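PDB 1WY7: methyltransferase-like protein 5, which probably transfers methyl groups from S-adenosylmethionine to RNA, and binds the product S-adenosyl-L-homocysteine in a methyltransferase fold. Local coordinates for residues Ile147-Pro152 with Glu191-Asp196; Thr170-Thr175 with Asp196-Ser201. All coordinates share one frame; numbering follows the deposited sequence.

Contact 1. Residues Ile147-Pro152 with Glu191-Asp196; sequences IHLAKP and ERITVD
His-148 and Asp-196 form a hydrogen-bonded antiparallel pair where strand 143-149 meets the antiparallel strand 191-202, in a sheet with the 3-2-1-4-5-7-6 strand order of the class I methyltransferase fold. Their two backbone bonds close the pair: His-148 N gives to Asp-196 O, and Asp-196 N gives to His-148 O at 2.7 Å, almost straight at 169°. The buried, tightly packed part lies beside this pair. Beta-branched residues suit the extended chain here, and Ile-147 CG2, anti to its backbone N, meets Val-195 CB at 3.7 Å, the two side chains crossing obliquely. The Ile-147 side chain is about 8 Å from the bound S-adenosyl-L-homocysteine.

The partly exposed Leu-149 packs more loosely, its CD1 coming only within 4.3 Å of Ile-193 CD1. The chain then leaves the sheet in an inverse gamma turn centred on Ala-150, with Lys-151 as N-cap of helix 152-164. Ala-150, though partly exposed, is closely fitted. Its N bonds to Thr-194 O at 2.9 Å, the donor tilted 26° from the carbonyl plane. Its small CB fits between Thr-194 CG2, at 3.6 Å, and the carboxylate of Asp-196, whose OD1 forms a salt bridge with Arg-155 and whose OD2 is hydrogen-bonded by Thr-174. Beside it a water bridges the strands, donating to Leu-149 O and, at 2.7 Å, to Asp-196 OD1.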
loop_
_atom_site.group_PDB
_atom_site.type_symbol
_atom_site.label_atom_id
_atom_site.label_comp_id
_atom_site.label_asym_id
_atom_site.label_seq_id
_atom_site.Cartn_x
_atom_site.Cartn_y
_atom_site.Cartn_z
ATOM N N ILE A 147 -2.008 5.191 2.205
ATOM C CA ILE A 147 -1.083 6.270 2.511
ATOM C C ILE A 147 -1.359 7.445 1.582
ATOM O O ILE A 147 -1.583 7.256 0.393
ATOM C CB ILE A 147 0.383 5.803 2.338
ATOM C CG1 ILE A 147 0.672 4.635 3.293
ATOM C CG2 ILE A 147 1.331 6.955 2.608
ATOM C CD1 ILE A 147 2.078 4.089 3.193
ATOM N N HIS A 148 -1.340 8.653 2.127
ATOM C CA HIS A 148 -1.599 9.852 1.337
ATOM C C HIS A 148 -0.823 11.044 1.873
ATOM O O HIS A 148 -0.348 11.030 3.010
ATOM C CB HIS A 148 -3.090 10.176 1.361
ATOM C CG HIS A 148 -3.943 9.092 0.784
ATOM N ND1 HIS A 148 -4.124 8.938 -0.575
ATOM C CD2 HIS A 148 -4.604 8.069 1.371
ATOM C CE1 HIS A 148 -4.859 7.863 -0.797
ATOM N NE2 HIS A 148 -5.162 7.316 0.365
ATOM N N LEU A 149 -0.707 12.070 1.037
ATOM C CA LEU A 149 -0.013 13.304 1.385
ATOM C C LEU A 149 -0.676 14.005 2.566
ATOM O O LEU A 149 -1.884 14.257 2.547
ATOM C CB LEU A 149 -0.019 14.248 0.185
ATOM C CG LEU A 149 1.219 14.344 -0.694
ATOM C CD1 LEU A 149 1.833 13.000 -0.869
ATOM C CD2 LEU A 149 0.839 14.948 -2.034
ATOM N N ALA A 150 0.117 14.323 3.582
ATOM C CA ALA A 150 -0.386 15.005 4.765
ATOM C C ALA A 150 -0.598 16.487 4.471
ATOM O O ALA A 150 0.082 17.337 5.033
ATOM C CB ALA A 150 0.599 14.842 5.906
ATOM N N LYS A 151 -1.528 16.789 3.574
ATOM C CA LYS A 151 -1.837 18.171 3.219
ATOM C C LYS A 151 -3.303 18.470 3.512
ATOM O O LYS A 151 -4.159 17.601 3.375
ATOM C CB LYS A 151 -1.530 18.418 1.741
ATOM C CG LYS A 151 -0.216 19.142 1.504
ATOM C CD LYS A 151 0.527 18.608 0.293
ATOM C CE LYS A 151 -0.338 18.592 -0.968
ATOM N NZ LYS A 151 -0.644 19.949 -1.505
ATOM N N PRO A 152 -3.609 19.711 3.920
ATOM C CA PRO A 152 -4.980 20.125 4.239
ATOM C C PRO A 152 -6.009 19.750 3.167
ATOM O O PRO A 152 -7.048 19.171 3.474
ATOM C CB PRO A 152 -4.859 21.640 4.403
ATOM C CG PRO A 152 -3.446 21.833 4.828
ATOM C CD PRO A 152 -2.695 20.863 3.958
ATOM N N GLU A 191 13.928 12.858 -0.917
ATOM C CA GLU A 191 12.795 13.767 -1.073
ATOM C C GLU A 191 12.023 13.479 0.222
ATOM O O GLU A 191 11.473 12.390 0.382
ATOM C CB GLU A 191 11.972 13.373 -2.311
ATOM C CG GLU A 191 10.806 14.302 -2.644
ATOM C CD GLU A 191 10.013 13.851 -3.873
ATOM O OE1 GLU A 191 9.020 14.523 -4.226
ATOM O OE2 GLU A 191 10.376 12.824 -4.491
ATOM N N ARG A 192 12.022 14.432 1.156
ATOM C CA ARG A 192 11.349 14.242 2.439
ATOM C C ARG A 192 9.942 14.824 2.456
ATOM O O ARG A 192 9.769 16.043 2.457
ATOM C CB ARG A 192 12.165 14.880 3.575
ATOM C CG ARG A 192 13.497 14.195 3.874
ATOM C CD ARG A 192 14.589 14.610 2.889
ATOM N NE ARG A 192 15.422 15.701 3.395
ATOM C CZ ARG A 192 16.158 15.623 4.502
ATOM N NH1 ARG A 192 16.163 14.506 5.218
ATOM N NH2 ARG A 192 16.895 16.658 4.892
ATOM N N ILE A 193 8.938 13.954 2.462
ATOM C CA ILE A 193 7.551 14.405 2.508
ATOM C C ILE A 193 6.857 13.857 3.742
ATOM O O ILE A 193 7.299 12.887 4.343
ATOM C CB ILE A 193 6.710 13.931 1.293
ATOM C CG1 ILE A 193 6.906 12.434 1.089
ATOM C CG2 ILE A 193 7.055 14.732 0.058
ATOM C CD1 ILE A 193 5.856 11.799 0.192
ATOM N N THR A 194 5.749 14.486 4.101
ATOM C CA THR A 194 4.987 14.055 5.243
ATOM C C THR A 194 3.721 13.394 4.736
ATOM O O THR A 194 2.974 13.989 3.963
ATOM C CB THR A 194 4.636 15.238 6.116
ATOM O OG1 THR A 194 5.844 15.925 6.459
ATOM C CG2 THR A 194 3.925 14.771 7.379
ATOM N N VAL A 195 3.492 12.156 5.160
ATOM C CA VAL A 195 2.307 11.425 4.738
ATOM C C VAL A 195 1.458 10.988 5.933
ATOM O O VAL A 195 1.930 10.942 7.072
ATOM C CB VAL A 195 2.681 10.134 3.920
ATOM C CG1 VAL A 195 3.404 10.506 2.619
ATOM C CG2 VAL A 195 3.568 9.215 4.756
ATOM N N ASP A 196 0.194 10.687 5.650
ATOM C CA ASP A 196 -0.741 10.192 6.643
ATOM C C ASP A 196 -0.988 8.741 6.261
ATOM O O ASP A 196 -1.124 8.414 5.074
ATOM C CB ASP A 196 -2.088 10.925 6.579
ATOM C CG ASP A 196 -2.012 12.346 7.079
ATOM O OD1 ASP A 196 -2.640 13.213 6.441
ATOM O OD2 ASP A 196 -1.339 12.599 8.102
HETATM O O HOH W 1 -3.778 12.865 3.981
#

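Contact 2. Residues Thr170-Thr175 with Asp196-Ser201; sequences THRLTT and DIYRFS
The beta hairpin of strands 167-179 and 191-202 brings Thr-174 beside Asp-196 and Arg-172 beside Tyr-198, both non-hydrogen-bonded pairs on one face of the sheet. Thr-174 OG1 donates to Asp-196 OD2 at 2.7 Å, meeting it nearly along its C-O bond. Arg-172 lays its aliphatic part across the same group: CD lies 3.7 Å from Asp-196 CG, while CG, anti to the backbone N (chi1 -175°), comes over a face of the Tyr-198 ring, toward the rim, in a CH-pi contact 4.2 Å from the centroid. The ion pair of Arg-172 NE with Asp-196 OD2 is long, the oxygen lying well out of the guanidinium plane with no N-H aimed at it. A water takes a bond from Arg-172 NH2.

Leu-173 and Ile-197, on the other face, are a hydrogen-bonded pair joined by both backbone bonds; these apolar side chains pack against helix 32-44, Ile-197 on Leu-38 and both on Glu-37. Farther along, the regular ladder is broken by a classic beta bulge, where Thr-170 and His-171 both face Arg-199. Thr-170 N and Arg-199 O bond at 2.9 Å, while His-171 O accepts from Arg-199 N. A long, extended arginine suits this spot: its NH2 reaches Thr-170 OG1 at 2.8 Å, within the guanidinium plane, NH1 forms a salt bridge with Asp-47 and NE a hydrogen bond with Tyr-145 OH. Thr-170 OG1 also shares a hydrogen bond with His-171 ND1, 2.7 Å away.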
loop_
_atom_site.group_PDB
_atom_site.type_symbol
_atom_site.label_atom_id
_atom_site.label_comp_id
_atom_site.label_asym_id
_atom_site.label_seq_id
_atom_site.Cartn_x
_atom_site.Cartn_y
_atom_site.Cartn_z
ATOM N N THR A 170 -10.782 5.541 10.966
ATOM C CA THR A 170 -10.711 5.178 12.384
ATOM C C THR A 170 -9.333 5.551 12.963
ATOM O O THR A 170 -9.200 5.831 14.159
ATOM C CB THR A 170 -10.934 3.670 12.601
ATOM O OG1 THR A 170 -9.893 2.938 11.949
ATOM C CG2 THR A 170 -12.280 3.241 12.039
ATOM N N HIS A 171 -8.314 5.552 12.103
ATOM C CA HIS A 171 -6.956 5.890 12.519
ATOM C C HIS A 171 -6.251 6.660 11.428
ATOM O O HIS A 171 -6.493 6.437 10.241
ATOM C CB HIS A 171 -6.120 4.642 12.788
ATOM C CG HIS A 171 -6.657 3.761 13.867
ATOM N ND1 HIS A 171 -7.789 2.995 13.705
ATOM C CD2 HIS A 171 -6.182 3.475 15.102
ATOM C CE1 HIS A 171 -7.985 2.268 14.793
ATOM N NE2 HIS A 171 -7.022 2.543 15.656
ATOM N N ARG A 172 -5.375 7.565 11.830
ATOM C CA ARG A 172 -4.578 8.339 10.891
ATOM C C ARG A 172 -3.269 8.654 11.601
ATOM O O ARG A 172 -3.252 9.404 12.579
ATOM C CB ARG A 172 -5.271 9.650 10.482
ATOM C CG ARG A 172 -4.506 10.420 9.386
ATOM C CD ARG A 172 -5.021 11.842 9.168
ATOM N NE ARG A 172 -4.500 12.765 10.174
ATOM C CZ ARG A 172 -4.937 14.006 10.366
ATOM N NH1 ARG A 172 -4.391 14.762 11.310
ATOM N NH2 ARG A 172 -5.925 14.495 9.627
ATOM N N LEU A 173 -2.182 8.058 11.125
ATOM C CA LEU A 173 -0.871 8.287 11.708
ATOM C C LEU A 173 -0.080 9.145 10.743
ATOM O O LEU A 173 -0.082 8.901 9.533
ATOM C CB LEU A 173 -0.135 6.965 11.945
ATOM C CG LEU A 173 -0.866 5.792 12.619
ATOM C CD1 LEU A 173 0.185 4.874 13.215
ATOM C CD2 LEU A 173 -1.837 6.256 13.697
ATOM N N THR A 174 0.603 10.150 11.272
ATOM C CA THR A 174 1.385 11.031 10.428
ATOM C C THR A 174 2.886 10.832 10.641
ATOM O O THR A 174 3.369 10.833 11.779
ATOM C CB THR A 174 1.000 12.493 10.689
ATOM O OG1 THR A 174 -0.428 12.617 10.617
ATOM C CG2 THR A 174 1.636 13.412 9.656
ATOM N N THR A 175 3.609 10.628 9.540
ATOM C CA THR A 175 5.060 10.427 9.561
ATOM C C THR A 175 5.730 11.043 8.349
ATOM O O THR A 175 5.097 11.295 7.325
ATOM C CB THR A 175 5.486 8.936 9.538
ATOM O OG1 THR A 175 4.497 8.170 8.844
ATOM C CG2 THR A 175 5.702 8.401 10.941
ATOM N N ASP A 196 0.194 10.687 5.650
ATOM C CA ASP A 196 -0.741 10.192 6.643
ATOM C C ASP A 196 -0.988 8.741 6.261
ATOM O O ASP A 196 -1.124 8.414 5.074
ATOM C CB ASP A 196 -2.088 10.925 6.579
ATOM C CG ASP A 196 -2.012 12.346 7.079
ATOM O OD1 ASP A 196 -2.640 13.213 6.441
ATOM O OD2 ASP A 196 -1.339 12.599 8.102
ATOM N N ILE A 197 -1.030 7.877 7.261
ATOM C CA ILE A 197 -1.327 6.474 7.045
ATOM C C ILE A 197 -2.755 6.351 7.584
ATOM O O ILE A 197 -3.006 6.594 8.771
ATOM C CB ILE A 197 -0.365 5.571 7.839
ATOM C CG1 ILE A 197 1.069 5.827 7.373
ATOM C CG2 ILE A 197 -0.760 4.112 7.662
ATOM C CD1 ILE A 197 2.108 5.012 8.099
ATOM N N TYR A 198 -3.691 6.006 6.707
ATOM C CA TYR A 198 -5.089 5.890 7.098
ATOM C C TYR A 198 -5.573 4.472 7.263
ATOM O O TYR A 198 -5.052 3.547 6.653
ATOM C CB TYR A 198 -6.026 6.508 6.045
ATOM C CG TYR A 198 -5.971 7.998 5.851
ATOM C CD1 TYR A 198 -5.002 8.585 5.034
ATOM C CD2 TYR A 198 -6.934 8.827 6.434
ATOM C CE1 TYR A 198 -4.997 9.968 4.798
ATOM C CE2 TYR A 198 -6.936 10.206 6.203
ATOM C CZ TYR A 198 -5.965 10.763 5.389
ATOM O OH TYR A 198 -5.934 12.121 5.207
ATOM N N ARG A 199 -6.600 4.330 8.090
ATOM C CA ARG A 199 -7.284 3.067 8.281
ATOM C C ARG A 199 -8.752 3.442 8.121
ATOM O O ARG A 199 -9.273 4.239 8.901
ATOM C CB ARG A 199 -7.085 2.483 9.666
ATOM C CG ARG A 199 -7.876 1.180 9.794
ATOM C CD ARG A 199 -7.794 0.541 11.149
ATOM N NE ARG A 199 -8.509 -0.734 11.139
ATOM C CZ ARG A 199 -9.799 -0.878 11.426
ATOM N NH1 ARG A 199 -10.348 -2.087 11.376
ATOM N NH2 ARG A 199 -10.534 0.181 11.778
ATOM N N PHE A 200 -9.398 2.895 7.098
ATOM C CA PHE A 200 -10.808 3.162 6.816
ATOM C C PHE A 200 -11.601 1.911 7.200
ATOM O O PHE A 200 -11.125 0.791 7.013
ATOM C CB PHE A 200 -11.019 3.418 5.316
ATOM C CG PHE A 200 -10.208 4.562 4.757
ATOM C CD1 PHE A 200 -10.687 5.860 4.807
ATOM C CD2 PHE A 200 -9.002 4.322 4.110
ATOM C CE1 PHE A 200 -9.983 6.907 4.214
ATOM C CE2 PHE A 200 -8.291 5.356 3.514
ATOM C CZ PHE A 200 -8.779 6.651 3.562
ATOM N N SER A 201 -12.807 2.101 7.726
ATOM C CA SER A 201 -13.661 0.986 8.112
ATOM C C SER A 201 -15.058 1.246 7.543
ATOM O O SER A 201 -15.562 2.371 7.638
ATOM C CB SER A 201 -13.720 0.891 9.638
ATOM O OG SER A 201 -14.461 -0.243 10.050
HETATM O O HOH W 2 -7.650 13.608 7.635
#

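Overall arrangement
After helices 6-13 and 32-44 the chain lays down the parallel strands, with helices between them, and reaches 147-152 at the end of strand 143-149. It then passes through helix 152-164 into 170-175 on the outermost strand 167-179, and turns back along strand 191-202. There 191-196 closes contact 1 over a 38-residue loop, and 196-201 closes contact 2 over the 20 residues of the hairpin's ends and turn. The loops cross rather than nest, since their segments alternate, and share Asp-196. Strand 191-202, between 143-149 and the edge strand 167-179, thus joins the two, and between the contacts Val-195 N lies 2.8 Å from Thr-175 O, a probable hydrogen bond.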